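CRISPR-associated endonuclease Cas1 (Thermotoga maritima, PDB 4XTK) probably acts as a metal-dependent endonuclease on double-stranded DNA in CRISPR adaptive immunity, working as a homodimer that joins a Cas2 dimer. Local coordinates at residues K95-H99 with K314-G318; Y100-R106 with I217-T223; I113-S117 with D233-L237; S117-M121 with I154-R159. All blocks are in the same frame, centred on the assembly; numbering follows the deposited sequence.

All four contacts lie in the helical part of Cas1. Helix 103-127 serves interactions 2, 3 and 4, while interactions 1 and 2 share helix 93-101 and both touch the second subunit. Along the chain the first segments come in the order 1 to 4; interaction 1 spans all the others, and interactions 2 and 3 cross because their segments alternate. The centres of interactions 3 and 4 are about 8 Å apart. The centres of interactions 1 and 4 are about 24 Å apart. The proposed Mn(2+) ligands Glu-155, His-221 and Glu-236 belong to interactions 4, 2 and 3 respectively, so helix 103-127 runs beside the probable active site, whereas interaction 1 ties the dimer-facing helix to the C-terminal one.

Interaction 1: residues K95-H99 with K314-G318; sequences KQAEH and KHLIG
The C-terminal end of one helix is met by a histidine from another: His-99 NE2 gives a weak hydrogen bond to Leu-316 O (3.3 Å, angle 128°). Here the end of helix 301-316 packs on the side of helix 93-101 in the α-helical part of Cas1. Residues 95-99 are helical, with His-99 N bonded to Lys-95 O at 2.8 Å; Gly-318 is the first residue to leave helical angles, with positive phi (92/-15), where a CB would collide with the carbonyl O of Ile-317. The closest CA pair is Lys-95 and Leu-316, 6.2 Å apart. Leu-316 (m,t) fills the interface, its CD1 3.6 Å from Gln-96 CG, with Ile-109 of helix 103-127 also against it. The imidazoles of His-99 (chi1 m) and His-315 (chi1 t) lie obliquely, centroids 5.7 Å apart and planes at 71°. Ala-97 packs on Ala-97 of the second subunit, so the contact joins the C-terminal helix to one at the dimer interface. Lys-95, m at chi1 to chi3, curls toward helix 301-316 and puts CE 3.2 Å from Leu-316 O.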
loop_
_atom_site.group_PDB
_atom_site.type_symbol
_atom_site.label_atom_id
_atom_site.label_comp_id
_atom_site.label_asym_id
_atom_site.label_seq_id
_atom_site.Cartn_x
_atom_site.Cartn_y
_atom_site.Cartn_z
ATOM N N LYS E 95 2.427 7.888 -12.553
ATOM C CA LYS E 95 1.815 8.932 -13.361
ATOM C C LYS E 95 1.654 10.177 -12.510
ATOM O O LYS E 95 1.867 11.292 -12.988
ATOM C CB LYS E 95 0.466 8.488 -13.924
ATOM C CG LYS E 95 0.522 7.268 -14.832
ATOM C CD LYS E 95 1.387 7.497 -16.052
ATOM C CE LYS E 95 0.692 8.399 -17.051
ATOM N NZ LYS E 95 1.461 8.523 -18.316
ATOM N N GLN E 96 1.300 9.967 -11.242
ATOM C CA GLN E 96 1.100 11.050 -10.286
ATOM C C GLN E 96 2.375 11.851 -10.027
ATOM O O GLN E 96 2.345 13.080 -10.021
ATOM C CB GLN E 96 0.559 10.502 -8.957
ATOM C CG GLN E 96 -0.931 10.171 -8.988
ATOM C CD GLN E 96 -1.455 9.641 -7.672
ATOM O OE1 GLN E 96 -1.695 8.443 -7.524
ATOM N NE2 GLN E 96 -1.651 10.535 -6.708
ATOM N N ALA E 97 3.489 11.156 -9.798
ATOM C CA ALA E 97 4.769 11.824 -9.576
ATOM C C ALA E 97 5.127 12.604 -10.819
ATOM O O ALA E 97 5.547 13.776 -10.756
ATOM C CB ALA E 97 5.849 10.832 -9.243
ATOM N N GLU E 98 4.927 11.954 -11.959
ATOM C CA GLU E 98 5.145 12.615 -13.228
ATOM C C GLU E 98 4.251 13.869 -13.367
ATOM O O GLU E 98 4.744 14.885 -13.850
ATOM C CB GLU E 98 4.914 11.651 -14.387
ATOM C CG GLU E 98 4.812 12.307 -15.758
ATOM C CD GLU E 98 4.198 11.390 -16.801
ATOM O OE1 GLU E 98 4.371 10.157 -16.693
ATOM O OE2 GLU E 98 3.520 11.906 -17.717
ATOM N N HIS E 99 2.985 13.894 -12.928
ATOM C CA HIS E 99 2.342 15.186 -13.153
ATOM C C HIS E 99 2.646 16.153 -12.007
ATOM O O HIS E 99 2.290 17.329 -12.089
ATOM C CB HIS E 99 0.824 15.145 -13.369
ATOM C CG HIS E 99 0.385 14.234 -14.462
ATOM N ND1 HIS E 99 1.209 13.877 -15.511
ATOM C CD2 HIS E 99 -0.873 13.913 -14.874
ATOM C CE1 HIS E 99 0.527 13.158 -16.375
ATOM N NE2 HIS E 99 -0.751 13.181 -16.015
ATOM N N LYS E 314 -8.671 9.505 -15.033
ATOM C CA LYS E 314 -8.699 9.561 -16.480
ATOM C C LYS E 314 -7.734 10.623 -16.984
ATOM O O LYS E 314 -7.026 10.401 -17.965
ATOM C CB LYS E 314 -10.123 9.806 -16.980
ATOM C CG LYS E 314 -10.974 8.545 -16.921
ATOM C CD LYS E 314 -12.363 8.740 -17.507
ATOM C CE LYS E 314 -13.125 9.854 -16.818
ATOM N NZ LYS E 314 -14.550 9.829 -17.244
ATOM N N HIS E 315 -7.680 11.756 -16.293
ATOM C CA HIS E 315 -6.742 12.816 -16.647
ATOM C C HIS E 315 -5.294 12.324 -16.609
ATOM O O HIS E 315 -4.519 12.572 -17.536
ATOM C CB HIS E 315 -6.906 14.010 -15.710
ATOM C CG HIS E 315 -5.858 15.063 -15.886
ATOM N ND1 HIS E 315 -5.880 15.975 -16.920
ATOM C CD2 HIS E 315 -4.747 15.344 -15.160
ATOM C CE1 HIS E 315 -4.836 16.778 -16.817
ATOM N NE2 HIS E 315 -4.135 16.416 -15.756
ATOM N N LEU E 316 -4.943 11.617 -15.539
ATOM C CA LEU E 316 -3.570 11.165 -15.346
ATOM C C LEU E 316 -3.094 10.218 -16.448
ATOM O O LEU E 316 -1.919 10.238 -16.811
ATOM C CB LEU E 316 -3.416 10.493 -13.980
ATOM C CG LEU E 316 -3.457 11.449 -12.782
ATOM C CD1 LEU E 316 -3.467 10.695 -11.491
ATOM C CD2 LEU E 316 -2.295 12.377 -12.776
ATOM N N ILE E 317 -3.992 9.399 -16.987
ATOM C CA ILE E 317 -3.595 8.444 -18.019
ATOM C C ILE E 317 -3.807 8.949 -19.448
ATOM O O ILE E 317 -3.591 8.209 -20.402
ATOM C CB ILE E 317 -4.337 7.102 -17.871
ATOM C CG1 ILE E 317 -5.830 7.268 -18.149
ATOM C CG2 ILE E 317 -4.108 6.521 -16.495
ATOM C CD1 ILE E 317 -6.605 5.972 -18.051
ATOM N N GLY E 318 -4.238 10.196 -19.601
ATOM C CA GLY E 318 -4.345 10.788 -20.925
ATOM C C GLY E 318 -5.696 10.623 -21.598
ATOM O O GLY E 318 -5.995 11.304 -22.581
#

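Interaction 2: residues Y100-R106 with I217-T223; sequences YINQEKR and IGYLHET
Two side chains, from the end of helix 93-101 and the start of helix 103-127, reach main-chain polar groups of loop 217-223, which carries His-221, a Mn(2+) ligand by similarity. Tyr-100 is helical; Asn-102 (phi/psi -91/113) is the N-cap of the next helix, its OD1 accepting from Lys-105 N at 3.0 Å and weakly from Glu-104 N at 3.0 Å. The irregular loop comes nearest at Arg-106 and Tyr-219, CA atoms 5.9 Å apart. Extended Arg-106 (t,t,t) donates to Tyr-219 O through NE (2.9 Å) and NH2 (3.3 Å). Tyr-100 (chi1 t) accepts at OH from Thr-223 N (2.9 Å, 164°), and Thr-223 CB makes a CH-pi contact over the Tyr-100 ring, 4.1 Å from that ring's centroid. Gly-218 N donates to Thr-223 OG1 at 3.0 Å, drawing the loop's ends together. Asp-233 accepts from Tyr-219 N, Leu-220 N and His-221 ND1, and Tyr-219 OH is bonded to Gln-96 O. These side-chain bonds to its backbone tie down the loop's path next to His-221, consistent with a role in metal binding.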
loop_
_atom_site.group_PDB
_atom_site.type_symbol
_atom_site.label_atom_id
_atom_site.label_comp_id
_atom_site.label_asym_id
_atom_site.label_seq_id
_atom_site.Cartn_x
_atom_site.Cartn_y
_atom_site.Cartn_z
ATOM N N TYR E 100 3.289 15.680 -10.946
ATOM C CA TYR E 100 3.686 16.610 -9.912
ATOM C C TYR E 100 4.988 17.376 -10.230
ATOM O O TYR E 100 5.049 18.591 -10.047
ATOM C CB TYR E 100 3.833 15.890 -8.582
ATOM C CG TYR E 100 4.073 16.839 -7.432
ATOM C CD1 TYR E 100 3.010 17.464 -6.790
ATOM C CD2 TYR E 100 5.365 17.130 -6.998
ATOM C CE1 TYR E 100 3.223 18.337 -5.749
ATOM C CE2 TYR E 100 5.584 18.007 -5.948
ATOM C CZ TYR E 100 4.508 18.604 -5.329
ATOM O OH TYR E 100 4.718 19.474 -4.286
ATOM N N ILE E 101 6.020 16.680 -10.703
ATOM C CA ILE E 101 7.331 17.306 -10.869
ATOM C C ILE E 101 7.392 18.156 -12.131
ATOM O O ILE E 101 8.303 18.967 -12.308
ATOM C CB ILE E 101 8.458 16.262 -10.918
ATOM C CG1 ILE E 101 8.363 15.433 -12.202
ATOM C CG2 ILE E 101 8.420 15.374 -9.680
ATOM C CD1 ILE E 101 9.477 14.435 -12.369
ATOM N N ASN E 102 6.416 17.964 -13.008
ATOM C CA ASN E 102 6.247 18.821 -14.171
ATOM C C ASN E 102 5.308 19.951 -13.793
ATOM O O ASN E 102 4.125 19.713 -13.554
ATOM C CB ASN E 102 5.679 18.028 -15.345
ATOM C CG ASN E 102 5.566 18.852 -16.609
ATOM O OD1 ASN E 102 4.815 19.825 -16.669
ATOM N ND2 ASN E 102 6.305 18.455 -17.638
ATOM N N GLN E 103 5.825 21.175 -13.746
ATOM C CA GLN E 103 5.063 22.294 -13.198
ATOM C C GLN E 103 3.829 22.609 -14.031
ATOM O O GLN E 103 2.820 23.078 -13.504
ATOM C CB GLN E 103 5.941 23.539 -13.083
ATOM N N GLU E 104 3.914 22.345 -15.329
ATOM C CA GLU E 104 2.806 22.610 -16.239
ATOM C C GLU E 104 1.649 21.652 -15.980
ATOM O O GLU E 104 0.483 22.052 -15.940
ATOM C CB GLU E 104 3.272 22.493 -17.688
ATOM C CG GLU E 104 2.554 23.423 -18.647
ATOM C CD GLU E 104 3.466 23.931 -19.742
ATOM O OE1 GLU E 104 4.545 23.330 -19.938
ATOM O OE2 GLU E 104 3.107 24.929 -20.401
ATOM N N LYS E 105 1.986 20.382 -15.802
ATOM C CA LYS E 105 0.986 19.363 -15.533
ATOM C C LYS E 105 0.392 19.536 -14.143
ATOM O O LYS E 105 -0.809 19.353 -13.947
ATOM C CB LYS E 105 1.593 17.968 -15.695
ATOM C CG LYS E 105 1.982 17.665 -17.129
ATOM C CD LYS E 105 2.312 16.197 -17.333
ATOM C CE LYS E 105 2.558 15.904 -18.807
ATOM N NZ LYS E 105 3.452 14.730 -19.001
ATOM N N ARG E 106 1.237 19.898 -13.183
ATOM C CA ARG E 106 0.779 20.136 -11.826
ATOM C C ARG E 106 -0.149 21.338 -11.794
ATOM O O ARG E 106 -1.168 21.323 -11.110
ATOM C CB ARG E 106 1.958 20.355 -10.877
ATOM C CG ARG E 106 1.520 20.547 -9.439
ATOM C CD ARG E 106 2.683 20.829 -8.514
ATOM N NE ARG E 106 2.217 21.257 -7.197
ATOM C CZ ARG E 106 2.985 21.848 -6.288
ATOM N NH1 ARG E 106 4.263 22.086 -6.551
ATOM N NH2 ARG E 106 2.476 22.206 -5.118
ATOM N N ILE E 217 0.314 11.844 -2.756
ATOM C CA ILE E 217 0.726 12.894 -3.673
ATOM C C ILE E 217 -0.445 13.789 -4.045
ATOM O O ILE E 217 -1.374 13.346 -4.702
ATOM C CB ILE E 217 1.355 12.313 -4.963
ATOM C CG1 ILE E 217 2.607 11.504 -4.628
ATOM C CG2 ILE E 217 1.687 13.419 -5.937
ATOM C CD1 ILE E 217 3.243 10.852 -5.829
ATOM N N GLY E 218 -0.393 15.045 -3.608
ATOM C CA GLY E 218 -1.361 16.055 -4.004
ATOM C C GLY E 218 -0.807 17.071 -5.001
ATOM O O GLY E 218 0.343 16.969 -5.425
ATOM N N TYR E 219 -1.622 18.059 -5.365
ATOM C CA TYR E 219 -1.287 18.989 -6.440
ATOM C C TYR E 219 -1.449 20.447 -6.028
ATOM O O TYR E 219 -0.486 21.224 -6.092
ATOM C CB TYR E 219 -2.116 18.656 -7.681
ATOM C CG TYR E 219 -1.745 17.283 -8.175
ATOM C CD1 TYR E 219 -0.563 17.080 -8.878
ATOM C CD2 TYR E 219 -2.528 16.175 -7.870
ATOM C CE1 TYR E 219 -0.188 15.820 -9.300
ATOM C CE2 TYR E 219 -2.164 14.911 -8.291
ATOM C CZ TYR E 219 -0.993 14.739 -9.006
ATOM O OH TYR E 219 -0.629 13.485 -9.422
ATOM N N LEU E 220 -2.665 20.831 -5.649
ATOM C CA LEU E 220 -2.889 22.154 -5.075
ATOM C C LEU E 220 -2.080 22.308 -3.785
ATOM O O LEU E 220 -1.394 23.312 -3.582
ATOM C CB LEU E 220 -4.377 22.394 -4.808
ATOM C CG LEU E 220 -4.679 23.805 -4.291
ATOM C CD1 LEU E 220 -4.150 24.848 -5.267
ATOM C CD2 LEU E 220 -6.167 24.019 -3.986
ATOM N N HIS E 221 -2.164 21.307 -2.916
ATOM C CA HIS E 221 -1.313 21.249 -1.735
ATOM C C HIS E 221 0.067 20.727 -2.101
ATOM O O HIS E 221 0.205 19.842 -2.947
ATOM C CB HIS E 221 -1.939 20.369 -0.655
ATOM C CG HIS E 221 -3.221 20.911 -0.113
ATOM N ND1 HIS E 221 -4.404 20.875 -0.817
ATOM C CD2 HIS E 221 -3.503 21.537 1.059
ATOM C CE1 HIS E 221 -5.363 21.436 -0.102
ATOM N NE2 HIS E 221 -4.836 21.850 1.038
ATOM N N GLU E 222 1.089 21.286 -1.468
ATOM C CA GLU E 222 2.449 20.821 -1.678
ATOM C C GLU E 222 2.578 19.371 -1.213
ATOM O O GLU E 222 2.077 19.011 -0.150
ATOM C CB GLU E 222 3.439 21.721 -0.931
ATOM C CG GLU E 222 4.884 21.558 -1.370
ATOM C CD GLU E 222 5.867 22.252 -0.440
ATOM O OE1 GLU E 222 6.542 21.550 0.342
ATOM O OE2 GLU E 222 5.967 23.497 -0.491
ATOM N N THR E 223 3.263 18.540 -1.986
ATOM C CA THR E 223 3.496 17.190 -1.510
ATOM C C THR E 223 4.781 17.266 -0.704
ATOM O O THR E 223 5.873 17.425 -1.243
ATOM C CB THR E 223 3.611 16.156 -2.652
ATOM O OG1 THR E 223 2.380 16.109 -3.382
ATOM C CG2 THR E 223 3.906 14.757 -2.098
#

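Interaction 3: residues I113-S117 with D233-L237; sequences IVSRS and DIAEL
Nearly parallel helix packing joins helix 103-127 to helix 230-252 in the core of the Cas1 helical domain, the axes of the short segments approaching to 8.7 Å at 20° between N-to-C directions. Both segments are helical, and the helices draw together along the contact: CA atoms are 6.8 Å apart at Ile-113 and Asp-233 but 4.5 Å at Ser-117 and Leu-237. Ile-113 (m,m) is a knob in a hole made by Asp-233, Ile-234, Glu-236 and Leu-237.

Asp-233 opens the second segment, its O 3.4 Å from Ile-113 CG2, while its carboxylate turns to loop 217-223, accepting from His-221 ND1 and Tyr-219 N. Next comes Ile-234 (m,m), whose CA-to-CB bond points away although its CD1 curls back to 4.0 Å from Ile-113 CD1. Ala-235 faces helix 188-208 instead. At Glu-236 (m,m) the CB meets Ile-113 CG2 at 4.2 Å, but the carboxylate leads off to a salt bridge with Arg-159 of helix 148-166; Glu-236 is a Mn(2+) ligand by similarity, so this packing places part of the probable active site. Leu-237 (m,p) completes the interface: CD1 lies 3.9 Å from Ile-113 CG2, and its other methyl, CD2, rests 3.8 Å from Arg-116 CB. Beside this pair, Ser-117 OG approaches Glu-236 O to 3.1 Å.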
loop_
_atom_site.group_PDB
_atom_site.type_symbol
_atom_site.label_atom_id
_atom_site.label_comp_id
_atom_site.label_asym_id
_atom_site.label_seq_id
_atom_site.Cartn_x
_atom_site.Cartn_y
_atom_site.Cartn_z
ATOM N N ILE E 113 -8.759 22.027 -9.595
ATOM C CA ILE E 113 -9.236 22.021 -8.219
ATOM C C ILE E 113 -9.810 23.380 -7.844
ATOM O O ILE E 113 -10.948 23.490 -7.396
ATOM C CB ILE E 113 -8.105 21.670 -7.234
ATOM C CG1 ILE E 113 -7.501 20.306 -7.563
ATOM C CG2 ILE E 113 -8.611 21.691 -5.803
ATOM C CD1 ILE E 113 -8.418 19.173 -7.282
ATOM N N VAL E 114 -9.007 24.415 -8.050
ATOM C CA VAL E 114 -9.377 25.770 -7.683
ATOM C C VAL E 114 -10.615 26.233 -8.443
ATOM O O VAL E 114 -11.535 26.799 -7.855
ATOM C CB VAL E 114 -8.209 26.746 -7.944
ATOM C CG1 VAL E 114 -8.660 28.192 -7.777
ATOM C CG2 VAL E 114 -7.051 26.427 -7.015
ATOM N N SER E 115 -10.632 25.977 -9.746
ATOM C CA SER E 115 -11.743 26.379 -10.603
ATOM C C SER E 115 -13.071 25.819 -10.094
ATOM O O SER E 115 -14.059 26.546 -9.972
ATOM C CB SER E 115 -11.493 25.918 -12.043
ATOM O OG SER E 115 -12.527 26.345 -12.908
ATOM N N ARG E 116 -13.083 24.527 -9.780
ATOM C CA ARG E 116 -14.298 23.868 -9.322
ATOM C C ARG E 116 -14.661 24.304 -7.905
ATOM O O ARG E 116 -15.832 24.541 -7.607
ATOM C CB ARG E 116 -14.140 22.347 -9.399
ATOM C CG ARG E 116 -13.971 21.806 -10.823
ATOM C CD ARG E 116 -15.313 21.416 -11.444
ATOM N NE ARG E 116 -16.054 20.486 -10.594
ATOM C CZ ARG E 116 -17.198 20.778 -9.979
ATOM N NH1 ARG E 116 -17.745 21.978 -10.127
ATOM N NH2 ARG E 116 -17.796 19.871 -9.218
ATOM N N SER E 117 -13.656 24.415 -7.038
ATOM C CA SER E 117 -13.861 24.920 -5.680
ATOM C C SER E 117 -14.555 26.281 -5.680
ATOM O O SER E 117 -15.457 26.531 -4.878
ATOM C CB SER E 117 -12.529 25.030 -4.934
ATOM O OG SER E 117 -12.074 23.759 -4.509
ATOM N N ASP E 233 -6.782 18.108 -1.402
ATOM C CA ASP E 233 -7.097 18.719 -2.691
ATOM C C ASP E 233 -8.563 18.514 -3.093
ATOM O O ASP E 233 -9.294 19.472 -3.364
ATOM C CB ASP E 233 -6.186 18.147 -3.780
ATOM C CG ASP E 233 -4.840 18.836 -3.843
ATOM O OD1 ASP E 233 -4.494 19.582 -2.901
ATOM O OD2 ASP E 233 -4.121 18.620 -4.841
ATOM N N ILE E 234 -8.989 17.255 -3.128
ATOM C CA ILE E 234 -10.332 16.916 -3.578
ATOM C C ILE E 234 -11.410 17.453 -2.621
ATOM O O ILE E 234 -12.449 17.950 -3.065
ATOM C CB ILE E 234 -10.472 15.382 -3.751
ATOM C CG1 ILE E 234 -9.446 14.881 -4.768
ATOM C CG2 ILE E 234 -11.865 15.001 -4.222
ATOM C CD1 ILE E 234 -9.617 15.488 -6.154
ATOM N N ALA E 235 -11.147 17.386 -1.317
ATOM C CA ALA E 235 -12.083 17.893 -0.311
ATOM C C ALA E 235 -12.449 19.367 -0.517
ATOM O O ALA E 235 -13.512 19.809 -0.086
ATOM C CB ALA E 235 -11.510 17.700 1.084
ATOM N N GLU E 236 -11.574 20.123 -1.174
ATOM C CA GLU E 236 -11.831 21.542 -1.408
ATOM C C GLU E 236 -13.109 21.762 -2.215
ATOM O O GLU E 236 -13.766 22.793 -2.088
ATOM C CB GLU E 236 -10.645 22.200 -2.123
ATOM C CG GLU E 236 -9.317 22.144 -1.370
ATOM C CD GLU E 236 -9.241 23.089 -0.172
ATOM O OE1 GLU E 236 -10.294 23.569 0.298
ATOM O OE2 GLU E 236 -8.110 23.353 0.303
ATOM N N LEU E 237 -13.462 20.781 -3.035
ATOM C CA LEU E 237 -14.637 20.887 -3.885
ATOM C C LEU E 237 -15.926 20.692 -3.102
ATOM O O LEU E 237 -16.969 21.242 -3.454
ATOM C CB LEU E 237 -14.575 19.857 -5.014
ATOM C CG LEU E 237 -13.773 20.183 -6.276
ATOM C CD1 LEU E 237 -12.282 20.269 -5.992
ATOM C CD2 LEU E 237 -14.060 19.150 -7.356
#

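Interaction 4: residues S117-M121 with I154-R159; sequences SFQNM and IEGNAR
Side by side and almost parallel, helices 103-127 and 148-166 pack as neighbours in the Cas1 helical domain, the segment axes 8° apart in direction and 11.1 Å at closest approach. Both backbones are regular α-helix. The CA register pairs Phe-118 with Ala-158 (7.8 Å) and Met-121 with Arg-159 (8.1 Å). This wide spacing is filled by long side chains from helix 103-127. Phe-118 (chi1 m, chi2 7°) pushes its ring into the hollow beside the small Ala-158, CE1 lying 3.5 Å from Ala-158 CB and 3.9 Å from Glu-155 CG, while CZ reaches Ile-154 CG2 at 4.3 Å. Tyr-138 and Ala-142 of helix 136-144 also pack against that phenyl group. Met-121 (m,t) fills the next space: its CE sits over one face of the Arg-159 guanidinium and 4.3 Å from Ala-158 CB. Within helix 148-166, Arg-159 NH2 meets Glu-155 OE2 at 2.7 Å in a salt bridge. Glu-155 is a Mn(2+) ligand by similarity, so the packing lies next to the probable metal site; Arg-159 also salt-bridges Glu-236, another such ligand. Small Ser-117 lies beside the charged pair, its CB 3.8 Å from Glu-155 OE2.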
loop_
_atom_site.group_PDB
_atom_site.type_symbol
_atom_site.label_atom_id
_atom_site.label_comp_id
_atom_site.label_asym_id
_atom_site.label_seq_id
_atom_site.Cartn_x
_atom_site.Cartn_y
_atom_site.Cartn_z
ATOM N N SER E 117 -13.656 24.415 -7.038
ATOM C CA SER E 117 -13.861 24.920 -5.680
ATOM C C SER E 117 -14.555 26.281 -5.680
ATOM O O SER E 117 -15.457 26.531 -4.878
ATOM C CB SER E 117 -12.529 25.030 -4.934
ATOM O OG SER E 117 -12.074 23.759 -4.509
ATOM N N PHE E 118 -14.125 27.155 -6.582
ATOM C CA PHE E 118 -14.693 28.492 -6.662
ATOM C C PHE E 118 -16.136 28.442 -7.133
ATOM O O PHE E 118 -16.992 29.145 -6.604
ATOM C CB PHE E 118 -13.871 29.388 -7.599
ATOM C CG PHE E 118 -12.586 29.886 -6.999
ATOM C CD1 PHE E 118 -12.154 29.431 -5.767
ATOM C CD2 PHE E 118 -11.816 30.820 -7.661
ATOM C CE1 PHE E 118 -10.971 29.887 -5.215
ATOM C CE2 PHE E 118 -10.635 31.278 -7.110
ATOM C CZ PHE E 118 -10.216 30.811 -5.885
ATOM N N GLN E 119 -16.413 27.612 -8.132
ATOM C CA GLN E 119 -17.757 27.581 -8.684
ATOM C C GLN E 119 -18.727 26.954 -7.687
ATOM O O GLN E 119 -19.882 27.364 -7.598
ATOM C CB GLN E 119 -17.792 26.835 -10.017
ATOM C CG GLN E 119 -19.098 27.048 -10.770
ATOM C CD GLN E 119 -19.448 28.527 -10.925
ATOM O OE1 GLN E 119 -18.607 29.345 -11.304
ATOM N NE2 GLN E 119 -20.693 28.874 -10.613
ATOM N N ASN E 120 -18.246 25.982 -6.921
ATOM C CA ASN E 120 -19.051 25.393 -5.865
ATOM C C ASN E 120 -19.351 26.407 -4.772
ATOM O O ASN E 120 -20.470 26.460 -4.257
ATOM C CB ASN E 120 -18.356 24.174 -5.272
ATOM C CG ASN E 120 -18.344 22.999 -6.222
ATOM O OD1 ASN E 120 -18.958 23.042 -7.294
ATOM N ND2 ASN E 120 -17.659 21.932 -5.830
ATOM N N MET E 121 -18.348 27.211 -4.424
ATOM C CA MET E 121 -18.532 28.302 -3.474
ATOM C C MET E 121 -19.613 29.267 -3.962
ATOM O O MET E 121 -20.525 29.621 -3.214
ATOM C CB MET E 121 -17.219 29.060 -3.244
ATOM C CG MET E 121 -16.261 28.399 -2.261
ATOM S SD MET E 121 -14.839 29.442 -1.845
ATOM C CE MET E 121 -13.519 28.689 -2.778
ATOM N N ILE E 154 -4.268 32.022 -2.994
ATOM C CA ILE E 154 -5.461 32.649 -3.547
ATOM C C ILE E 154 -6.718 31.875 -3.151
ATOM O O ILE E 154 -7.736 32.469 -2.795
ATOM C CB ILE E 154 -5.372 32.749 -5.082
ATOM C CG1 ILE E 154 -4.208 33.661 -5.483
ATOM C CG2 ILE E 154 -6.668 33.278 -5.670
ATOM C CD1 ILE E 154 -3.791 33.535 -6.943
ATOM N N GLU E 155 -6.635 30.550 -3.196
ATOM C CA GLU E 155 -7.771 29.706 -2.850
ATOM C C GLU E 155 -8.147 29.911 -1.383
ATOM O O GLU E 155 -9.316 30.131 -1.056
ATOM C CB GLU E 155 -7.455 28.234 -3.142
ATOM C CG GLU E 155 -8.682 27.353 -3.380
ATOM C CD GLU E 155 -9.261 26.800 -2.092
ATOM O OE1 GLU E 155 -8.560 26.848 -1.057
ATOM O OE2 GLU E 155 -10.412 26.314 -2.112
ATOM N N GLY E 156 -7.150 29.857 -0.505
ATOM C CA GLY E 156 -7.368 30.108 0.909
ATOM C C GLY E 156 -8.055 31.436 1.184
ATOM O O GLY E 156 -9.009 31.499 1.957
ATOM N N ASN E 157 -7.573 32.497 0.543
ATOM C CA ASN E 157 -8.145 33.822 0.729
ATOM C C ASN E 157 -9.581 33.888 0.222
ATOM O O ASN E 157 -10.435 34.527 0.840
ATOM C CB ASN E 157 -7.287 34.884 0.029
ATOM C CG ASN E 157 -5.899 35.007 0.635
ATOM O OD1 ASN E 157 -5.698 34.740 1.821
ATOM N ND2 ASN E 157 -4.936 35.425 -0.177
ATOM N N ALA E 158 -9.838 33.222 -0.902
ATOM C CA ALA E 158 -11.190 33.097 -1.436
ATOM C C ALA E 158 -12.105 32.425 -0.424
ATOM O O ALA E 158 -13.230 32.864 -0.196
ATOM C CB ALA E 158 -11.184 32.310 -2.735
ATOM N N ARG E 159 -11.606 31.351 0.179
ATOM C CA ARG E 159 -12.363 30.620 1.182
ATOM C C ARG E 159 -12.729 31.536 2.353
ATOM O O ARG E 159 -13.873 31.526 2.825
ATOM C CB ARG E 159 -11.565 29.410 1.669
ATOM C CG ARG E 159 -12.311 28.499 2.631
ATOM C CD ARG E 159 -13.260 27.564 1.906
ATOM N NE ARG E 159 -12.569 26.717 0.937
ATOM C CZ ARG E 159 -13.184 25.932 0.058
ATOM N NH1 ARG E 159 -14.511 25.876 0.024
ATOM N NH2 ARG E 159 -12.471 25.204 -0.792
#